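Local atomic coordinates of formyltransferase (Francisella tularensis subsp. tularensis, PDB entry 4NV1), a protein that belongs to the formyltransferase family, joining a Rossmann-like alpha/beta domain to a C-terminal dimerization domain, and holds dTDP-4-amino-4,6-dideoxyglucose between them. Residues V8-N12 / F34-S39; P99-W104 / N180-N186; V108-K114 / D210-M215. The contacts are given in a common frame with arbitrary orientation. Residues are numbered along the deposited sequence.

Contact 1: V8-N12 / F34-S39; sequences VVTDN and FCSFKS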
# COMPACT_ATOMS: atom_id res chain seq x y z
N VAL A 8 -21.65 -28.58 13.51
CA VAL A 8 -21.10 -27.29 13.17
C VAL A 8 -20.22 -27.51 11.98
O VAL A 8 -19.25 -28.24 12.08
CB VAL A 8 -20.27 -26.80 14.33
CG1 VAL A 8 -19.40 -25.59 13.98
CG2 VAL A 8 -21.19 -26.54 15.50
N VAL A 9 -20.60 -26.90 10.87
CA VAL A 9 -19.81 -26.81 9.67
C VAL A 9 -19.07 -25.48 9.48
O VAL A 9 -19.69 -24.39 9.48
CB VAL A 9 -20.73 -26.99 8.52
CG1 VAL A 9 -19.91 -27.27 7.28
CG2 VAL A 9 -21.73 -28.09 8.83
N THR A 10 -17.74 -25.55 9.39
CA THR A 10 -16.90 -24.39 9.10
C THR A 10 -15.61 -24.74 8.37
O THR A 10 -15.04 -25.83 8.60
CB THR A 10 -16.43 -23.70 10.38
OG1 THR A 10 -15.75 -22.49 10.04
CG2 THR A 10 -15.53 -24.59 11.19
N ASP A 11 -15.17 -23.82 7.52
CA ASP A 11 -13.83 -23.88 7.00
C ASP A 11 -12.93 -22.78 7.54
O ASP A 11 -11.99 -22.41 6.86
CB ASP A 11 -13.92 -23.84 5.48
CG ASP A 11 -14.59 -25.08 4.97
OD1 ASP A 11 -14.00 -26.14 5.22
OD2 ASP A 11 -15.71 -25.05 4.43
N ASN A 12 -13.15 -22.30 8.76
CA ASN A 12 -12.30 -21.23 9.30
C ASN A 12 -11.70 -21.63 10.59
O ASN A 12 -12.43 -21.99 11.49
CB ASN A 12 -13.13 -20.00 9.69
CG ASN A 12 -12.28 -18.80 10.09
OD1 ASN A 12 -11.80 -18.66 11.22
ND2 ASN A 12 -12.13 -17.91 9.15
N PHE A 34 -17.60 -30.56 11.27
CA PHE A 34 -17.20 -30.89 9.92
C PHE A 34 -16.67 -29.65 9.20
O PHE A 34 -17.03 -28.50 9.48
CB PHE A 34 -18.38 -31.38 9.11
CG PHE A 34 -19.11 -32.52 9.75
CD1 PHE A 34 -20.21 -32.29 10.57
CD2 PHE A 34 -18.72 -33.84 9.50
CE1 PHE A 34 -20.92 -33.35 11.15
CE2 PHE A 34 -19.44 -34.91 10.06
CZ PHE A 34 -20.55 -34.65 10.89
N CYS A 35 -15.86 -29.95 8.21
CA CYS A 35 -15.26 -28.97 7.33
C CYS A 35 -15.36 -29.51 5.92
O CYS A 35 -16.02 -30.51 5.67
CB CYS A 35 -13.82 -28.79 7.74
SG CYS A 35 -12.76 -30.19 7.36
N SER A 36 -14.73 -28.84 4.97
CA SER A 36 -14.85 -29.28 3.58
C SER A 36 -13.55 -29.98 3.15
O SER A 36 -12.52 -29.97 3.86
CB SER A 36 -15.23 -28.10 2.67
OG SER A 36 -14.58 -28.20 1.41
N PHE A 37 -13.65 -30.61 1.99
CA PHE A 37 -12.57 -31.45 1.44
C PHE A 37 -11.47 -30.54 0.94
O PHE A 37 -10.30 -30.76 1.28
CB PHE A 37 -13.08 -32.45 0.39
CG PHE A 37 -13.61 -33.74 0.99
CD1 PHE A 37 -12.77 -34.61 1.66
CD2 PHE A 37 -14.96 -34.07 0.88
CE1 PHE A 37 -13.24 -35.79 2.21
CE2 PHE A 37 -15.45 -35.24 1.44
CZ PHE A 37 -14.58 -36.11 2.09
N LYS A 38 -11.87 -29.45 0.27
CA LYS A 38 -10.95 -28.38 -0.15
C LYS A 38 -10.07 -27.90 1.01
O LYS A 38 -9.07 -27.19 0.82
CB LYS A 38 -11.72 -27.21 -0.75
CG LYS A 38 -12.62 -27.67 -1.87
CD LYS A 38 -13.03 -26.58 -2.84
CE LYS A 38 -13.71 -27.23 -4.05
NZ LYS A 38 -14.32 -26.26 -5.01
N SER A 39 -10.42 -28.35 2.20
CA SER A 39 -9.89 -27.79 3.42
C SER A 39 -8.96 -28.78 4.14
O SER A 39 -8.53 -28.49 5.27
CB SER A 39 -11.10 -27.29 4.25
OG SER A 39 -10.71 -26.70 5.49

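Contact 2: P99-W104 / N180-N186; sequences PYNRGW and NSEGNYN. With 0FX (dTDP-4-amino-4,6-dideoxyglucose), chain I.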
# COMPACT_ATOMS: atom_id res chain seq x y z
N PRO A 99 -30.59 -7.74 4.97
CA PRO A 99 -30.48 -8.38 3.69
C PRO A 99 -29.52 -7.66 2.72
O PRO A 99 -29.70 -7.81 1.52
CB PRO A 99 -31.86 -8.19 3.12
CG PRO A 99 -32.23 -6.81 3.61
CD PRO A 99 -31.76 -6.85 5.03
N TYR A 100 -28.62 -6.81 3.21
CA TYR A 100 -27.70 -6.03 2.35
C TYR A 100 -26.40 -6.76 1.93
O TYR A 100 -25.70 -7.30 2.76
CB TYR A 100 -27.35 -4.70 2.99
CG TYR A 100 -28.52 -3.91 3.57
CD1 TYR A 100 -28.75 -3.97 4.93
CD2 TYR A 100 -29.33 -3.08 2.80
CE1 TYR A 100 -29.79 -3.29 5.51
CE2 TYR A 100 -30.41 -2.36 3.37
CZ TYR A 100 -30.61 -2.45 4.74
OH TYR A 100 -31.64 -1.82 5.44
N ASN A 101 -26.16 -6.81 0.63
CA ASN A 101 -24.92 -7.33 0.01
C ASN A 101 -24.81 -8.79 0.36
O ASN A 101 -23.85 -9.21 0.97
CB ASN A 101 -23.69 -6.54 0.44
CG ASN A 101 -23.63 -5.19 -0.24
OD1 ASN A 101 -24.00 -5.07 -1.41
ND2 ASN A 101 -23.15 -4.18 0.47
N ARG A 102 -25.91 -9.49 0.15
CA ARG A 102 -25.97 -10.92 0.34
C ARG A 102 -25.05 -11.49 -0.73
O ARG A 102 -24.83 -10.89 -1.79
CB ARG A 102 -27.42 -11.45 0.19
CG ARG A 102 -28.24 -10.97 1.39
CD ARG A 102 -29.75 -10.97 1.17
NE ARG A 102 -30.15 -12.20 0.54
CZ ARG A 102 -30.66 -12.30 -0.69
NH1 ARG A 102 -30.91 -11.21 -1.40
NH2 ARG A 102 -30.96 -13.51 -1.15
N GLY A 103 -24.50 -12.66 -0.45
CA GLY A 103 -23.63 -13.25 -1.48
C GLY A 103 -22.17 -13.03 -1.17
O GLY A 103 -21.76 -13.05 -0.02
N TRP A 104 -21.40 -12.80 -2.21
CA TRP A 104 -19.93 -12.77 -2.05
C TRP A 104 -19.27 -11.46 -1.55
O TRP A 104 -19.56 -10.38 -2.07
CB TRP A 104 -19.27 -13.27 -3.35
CG TRP A 104 -19.23 -14.76 -3.30
CD1 TRP A 104 -20.27 -15.63 -3.52
CD2 TRP A 104 -18.11 -15.56 -2.92
NE1 TRP A 104 -19.84 -16.92 -3.32
CE2 TRP A 104 -18.52 -16.90 -2.95
CE3 TRP A 104 -16.79 -15.26 -2.56
CZ2 TRP A 104 -17.66 -17.95 -2.66
CZ3 TRP A 104 -15.94 -16.31 -2.25
CH2 TRP A 104 -16.37 -17.64 -2.30
N ASN A 180 -36.63 -7.46 6.55
CA ASN A 180 -37.59 -6.38 6.25
C ASN A 180 -37.80 -6.09 4.77
O ASN A 180 -38.81 -5.49 4.42
CB ASN A 180 -37.27 -5.07 7.01
CG ASN A 180 -35.95 -4.42 6.60
OD1 ASN A 180 -35.10 -4.96 5.87
ND2 ASN A 180 -35.77 -3.20 7.09
N SER A 181 -36.84 -6.51 3.93
CA SER A 181 -36.94 -6.35 2.49
C SER A 181 -36.13 -7.49 1.91
O SER A 181 -35.48 -8.15 2.71
CB SER A 181 -36.29 -5.03 2.09
OG SER A 181 -35.10 -5.32 1.39
N GLU A 182 -36.09 -7.67 0.59
CA GLU A 182 -35.24 -8.70 -0.07
C GLU A 182 -33.76 -8.29 -0.23
O GLU A 182 -32.91 -9.19 -0.34
CB GLU A 182 -35.76 -9.11 -1.46
CG GLU A 182 -36.98 -10.03 -1.49
CD GLU A 182 -36.72 -11.47 -1.01
OE1 GLU A 182 -37.34 -11.90 -0.01
OE2 GLU A 182 -35.93 -12.20 -1.65
N GLY A 183 -33.51 -6.97 -0.19
CA GLY A 183 -32.20 -6.29 -0.21
C GLY A 183 -31.47 -6.53 -1.52
O GLY A 183 -32.02 -6.27 -2.56
N ASN A 184 -30.28 -7.12 -1.51
CA ASN A 184 -29.56 -7.30 -2.75
C ASN A 184 -28.55 -8.43 -2.64
O ASN A 184 -28.05 -8.68 -1.56
CB ASN A 184 -28.94 -5.97 -3.18
CG ASN A 184 -27.75 -5.56 -2.35
OD1 ASN A 184 -27.87 -5.36 -1.14
ND2 ASN A 184 -26.57 -5.45 -3.00
N TYR A 185 -28.26 -9.11 -3.74
CA TYR A 185 -27.25 -10.20 -3.80
C TYR A 185 -26.11 -9.85 -4.75
O TYR A 185 -26.36 -9.23 -5.78
CB TYR A 185 -27.92 -11.43 -4.39
CG TYR A 185 -27.05 -12.67 -4.59
CD1 TYR A 185 -26.74 -13.48 -3.51
CD2 TYR A 185 -26.62 -13.09 -5.85
CE1 TYR A 185 -25.97 -14.61 -3.65
CE2 TYR A 185 -25.80 -14.22 -6.00
CZ TYR A 185 -25.47 -14.97 -4.88
OH TYR A 185 -24.75 -16.13 -4.91
N ASN A 186 -24.89 -10.30 -4.46
CA ASN A 186 -23.75 -10.08 -5.34
C ASN A 186 -23.19 -11.45 -5.65
O ASN A 186 -22.85 -12.19 -4.75
CB ASN A 186 -22.71 -9.18 -4.63
CG ASN A 186 -23.26 -7.81 -4.27
OD1 ASN A 186 -23.71 -7.13 -5.15
ND2 ASN A 186 -23.20 -7.39 -3.00
O4P 0FX I . -14.97 -16.28 4.78
P2 0FX I . -13.98 -17.47 4.78
O3P 0FX I . -13.04 -17.89 5.90
O1G 0FX I . -14.38 -18.57 3.70
C1G 0FX I . -15.52 -19.37 3.86
C2G 0FX I . -15.49 -20.13 2.54
O2G 0FX I . -14.17 -20.55 2.20
C3G 0FX I . -16.03 -19.29 1.40
O3G 0FX I . -16.11 -20.24 0.32
C4G 0FX I . -17.38 -18.68 1.83
N4A 0FX I . -18.03 -17.93 0.77
C5G 0FX I . -17.26 -17.80 3.08
C6G 0FX I . -18.62 -17.26 3.52
O5G 0FX I . -16.71 -18.61 4.12
OPP 0FX I . -12.59 -17.31 4.02
P 0FX I . -12.13 -16.70 2.63
O1P 0FX I . -12.44 -17.54 1.40
O2P 0FX I . -10.77 -16.36 3.21
O5 0FX I . -12.72 -15.21 2.45
C5 0FX I . -12.46 -14.27 3.50
C4 0FX I . -12.22 -12.87 2.96
O4 0FX I . -10.94 -12.82 2.35
C3 0FX I . -13.17 -12.40 1.90
O3 0FX I . -14.28 -11.66 2.43
C2 0FX I . -12.34 -11.38 1.12
C1 0FX I . -10.93 -11.94 1.25
N11 0FX I . -10.52 -12.55 -0.03
C61 0FX I . -10.75 -13.86 -0.24
C51 0FX I . -10.38 -14.43 -1.44
C5A 0FX I . -10.62 -15.88 -1.83
C21 0FX I . -9.92 -11.78 -0.96
O21 0FX I . -9.64 -10.48 -0.75
N31 0FX I . -9.50 -12.29 -2.12
C41 0FX I . -9.74 -13.60 -2.33
O41 0FX I . -9.41 -14.19 -3.47
O HOH W 1 -21.97 -9.07 -1.09

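Contact 3: V108-K114 / D210-M215; sequences VFSIINK and DYLRAM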
# COMPACT_ATOMS: atom_id res chain seq x y z
N VAL A 108 -16.52 -6.05 1.02
CA VAL A 108 -15.95 -5.38 -0.13
C VAL A 108 -17.02 -4.51 -0.77
O VAL A 108 -16.82 -3.30 -0.95
CB VAL A 108 -15.39 -6.35 -1.16
CG1 VAL A 108 -14.90 -5.58 -2.37
CG2 VAL A 108 -14.26 -7.19 -0.58
N PHE A 109 -18.14 -5.10 -1.10
CA PHE A 109 -19.26 -4.36 -1.70
C PHE A 109 -19.73 -3.22 -0.79
O PHE A 109 -20.09 -2.20 -1.30
CB PHE A 109 -20.42 -5.32 -2.07
CG PHE A 109 -20.13 -6.10 -3.30
CD1 PHE A 109 -19.49 -7.31 -3.23
CD2 PHE A 109 -20.44 -5.57 -4.54
CE1 PHE A 109 -19.14 -7.97 -4.39
CE2 PHE A 109 -20.07 -6.21 -5.68
CZ PHE A 109 -19.47 -7.45 -5.60
N SER A 110 -19.66 -3.35 0.52
CA SER A 110 -20.14 -2.28 1.39
C SER A 110 -19.19 -1.11 1.34
O SER A 110 -19.62 0.06 1.35
CB SER A 110 -20.44 -2.71 2.85
OG SER A 110 -21.67 -3.42 3.05
N ILE A 111 -17.90 -1.38 1.20
CA ILE A 111 -16.94 -0.28 1.22
C ILE A 111 -17.17 0.57 0.00
O ILE A 111 -17.03 1.82 0.03
CB ILE A 111 -15.46 -0.80 1.32
CG1 ILE A 111 -15.12 -1.25 2.74
CG2 ILE A 111 -14.52 0.36 1.03
CD1 ILE A 111 -13.90 -2.18 2.83
N ILE A 112 -17.49 -0.10 -1.08
CA ILE A 112 -17.82 0.59 -2.31
C ILE A 112 -19.20 1.21 -2.43
O ILE A 112 -19.31 2.38 -2.82
CB ILE A 112 -17.59 -0.33 -3.52
CG1 ILE A 112 -16.09 -0.68 -3.61
CG2 ILE A 112 -18.14 0.29 -4.81
CD1 ILE A 112 -15.77 -1.91 -4.46
N ASN A 113 -20.24 0.42 -2.18
CA ASN A 113 -21.60 0.89 -2.41
C ASN A 113 -22.30 1.48 -1.22
O ASN A 113 -23.39 1.90 -1.36
CB ASN A 113 -22.41 -0.20 -3.09
CG ASN A 113 -22.77 -1.37 -2.19
OD1 ASN A 113 -22.89 -1.27 -0.98
ND2 ASN A 113 -22.98 -2.50 -2.82
N LYS A 114 -21.67 1.56 -0.07
CA LYS A 114 -22.16 2.10 1.16
C LYS A 114 -23.40 1.51 1.80
O LYS A 114 -23.80 2.05 2.80
CB LYS A 114 -22.31 3.64 1.14
CG LYS A 114 -21.27 4.33 0.29
CD LYS A 114 -19.88 4.04 0.87
CE LYS A 114 -18.77 4.76 0.12
NZ LYS A 114 -17.54 4.54 0.95
N ASP A 210 -11.79 4.40 -2.10
CA ASP A 210 -12.78 3.45 -1.56
C ASP A 210 -12.68 2.20 -2.38
O ASP A 210 -12.56 1.16 -1.78
CB ASP A 210 -14.20 4.01 -1.50
CG ASP A 210 -14.34 5.08 -0.42
OD1 ASP A 210 -13.41 5.29 0.40
OD2 ASP A 210 -15.40 5.74 -0.43
N TYR A 211 -12.59 2.29 -3.69
CA TYR A 211 -12.42 1.06 -4.47
C TYR A 211 -11.10 0.29 -4.09
O TYR A 211 -11.08 -0.95 -3.96
CB TYR A 211 -12.45 1.37 -5.96
CG TYR A 211 -12.01 0.21 -6.81
CD1 TYR A 211 -12.91 -0.75 -7.23
CD2 TYR A 211 -10.69 0.03 -7.16
CE1 TYR A 211 -12.52 -1.84 -7.98
CE2 TYR A 211 -10.28 -1.04 -7.91
CZ TYR A 211 -11.18 -2.00 -8.31
OH TYR A 211 -10.76 -3.10 -9.05
N LEU A 212 -9.99 1.01 -4.03
CA LEU A 212 -8.68 0.38 -3.76
C LEU A 212 -8.64 -0.28 -2.36
O LEU A 212 -8.19 -1.44 -2.19
CB LEU A 212 -7.56 1.43 -3.93
CG LEU A 212 -7.36 1.71 -5.42
CD1 LEU A 212 -6.49 2.92 -5.68
CD2 LEU A 212 -6.87 0.47 -6.15
N ARG A 213 -9.16 0.42 -1.36
CA ARG A 213 -9.25 -0.18 -0.06
C ARG A 213 -10.23 -1.36 0.06
O ARG A 213 -9.93 -2.35 0.79
CB ARG A 213 -9.38 0.84 1.06
CG ARG A 213 -10.79 1.43 1.24
CD ARG A 213 -10.72 2.74 1.98
NE ARG A 213 -11.97 3.48 2.09
CZ ARG A 213 -12.73 3.51 3.18
NH1 ARG A 213 -12.44 2.75 4.21
NH2 ARG A 213 -13.83 4.27 3.24
N ALA A 214 -11.32 -1.32 -0.69
CA ALA A 214 -12.28 -2.44 -0.66
C ALA A 214 -11.63 -3.70 -1.25
O ALA A 214 -11.97 -4.81 -0.90
CB ALA A 214 -13.53 -2.13 -1.47
N MET A 215 -10.69 -3.52 -2.18
CA MET A 215 -9.99 -4.63 -2.82
C MET A 215 -8.67 -5.07 -2.19
O MET A 215 -8.03 -5.99 -2.72
CB MET A 215 -9.72 -4.27 -4.29
CG MET A 215 -10.93 -4.03 -5.16
SD MET A 215 -12.07 -5.40 -5.38
CE MET A 215 -11.29 -6.34 -6.64

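Contact 1: V8-N12 / F34-S39
F34 sits opposite V9 in a parallel bridge: its N donates to V8 O (3.0 Å) and its O accepts from T10 N (3.0 Å), so V9 is flanked and its CA also approaches F34 O at 3.3 Å. The V9 and F34 side chains lie on the same face of the sheet. C35 brings its CB to 3.3 Å from T10 O; next, S36 N donates to a side chain, D11 OD1 (2.8 Å). Further on, S39 points back, its CB 3.3 Å from the same D11 OD1, while D11 OD2 accepts from K77 N. These are the C-terminal ends of the strands in the beta-alpha-beta unit of strand 4-9, helix 13-24 and strand 29-35, in a Rossmann-like sheet. T10 OG1, hydrogen-bonded to C74 O, accepts from N12 N (2.9 Å) in an ST turn; N12 OD1 caps helix 13-24 through I15 N, and N12 ND2 makes a weak hydrogen bond to the bound dTDP-4-amino-4,6-dideoxyglucose. The chemistry thus passes from main-chain sheet bonds to the single carboxylate of D11, which ties the loop after strand 29-35 to the pocket residue K77.

Contact 2: P99-W104 / N180-N186
P99, preceded by a cis peptide, lays its ring along the backbone of S181 and E182, with CG 3.6 Å from S181 O and CB 3.8 Å from E182 O. Its O accepts from N184 N (3.2 Å). Two short parallel strands then run side by side: R102 N donates to N184 O (2.9 Å), R102 O accepts from N186 N (2.7 Å), and W104 N donates to N186 O (3.0 Å). A CB on G103 would collide with N186 O and the Y185 ring, and its backbone angles alone call for glycine. Three asparagines interlock. N184 OD1 receives N101 N (2.9 Å), while N101 OD1 receives both N184 ND2 (3.0 Å) and N186 ND2 (2.9 Å); N186 ND2 also donates to a water at 2.8 Å. The pairing leads into W104, a poorly ordered pocket residue; N4A of dTDP-4-amino-4,6-dideoxyglucose lies over one face of its ring, 3.4 Å from W104 CZ2. The chain after helix 147-170 is thereby stitched to the loop following strand 89-94. R102 reaches the carbonyls of I128 and D129, between strands 117-123 and 133-139, and N101 bonds to S110 and N113 of helix 106-113, whose F109 packs against N101 and N186.

Contact 3: V108-K114 / D210-M215
This is an antiparallel helix-helix contact between the formyltransferase family region and the C-terminal dimerization region. The axes of helix segments 108-113 and 210-214 run at 171° and approach to 8.5 Å, a close spacing that the small A214 permits. Its CB fits among V108, I111 and I112, 3.6 Å from I111 CB, 3.6 Å from I112 CG1 and 3.8 Å from V108 CG1. I112 CD1 also meets Y211 CD1 at 4.1 Å. A salt-bridge network closes the other end of the interface: K114, leaving its helix with positive phi, donates through NZ to D210 OD2 (2.8 Å) and to I111 O (2.9 Å), while D210 OD1 takes R213 NE (2.9 Å). D210 thus sits between two cations, and R213 also binds the carbonyls of N142 and E145. M194 of helix 188-195 packs on V108 and I112, strand 232-242 lies against L212 and R213, and Y211 and L212 touch M205 and L237 of the second subunit.

Contacts 1 and 3 are buried and lie on opposite sides of the chain's centre, about 28 Å apart between centres; contact 2 is only partly buried, with exposed residues around N180-G183. Contact 1 is internal to one beta-alpha-beta unit, whereas contacts 2 and 3 each join distant parts of the sequence and interleave along the chain. These two also touch: strand 102-103 is followed directly by helix 106-113, and W104 O lies 3.3 Å from F109 CD1. Main-chain pairing is the basis of contacts 1 and 2, completed by a carboxylate in one and by asparagine amides in the other; contact 3 depends on apolar helix packing edged by charge. N12 and W104 reach the same ligand from contacts 1 and 2.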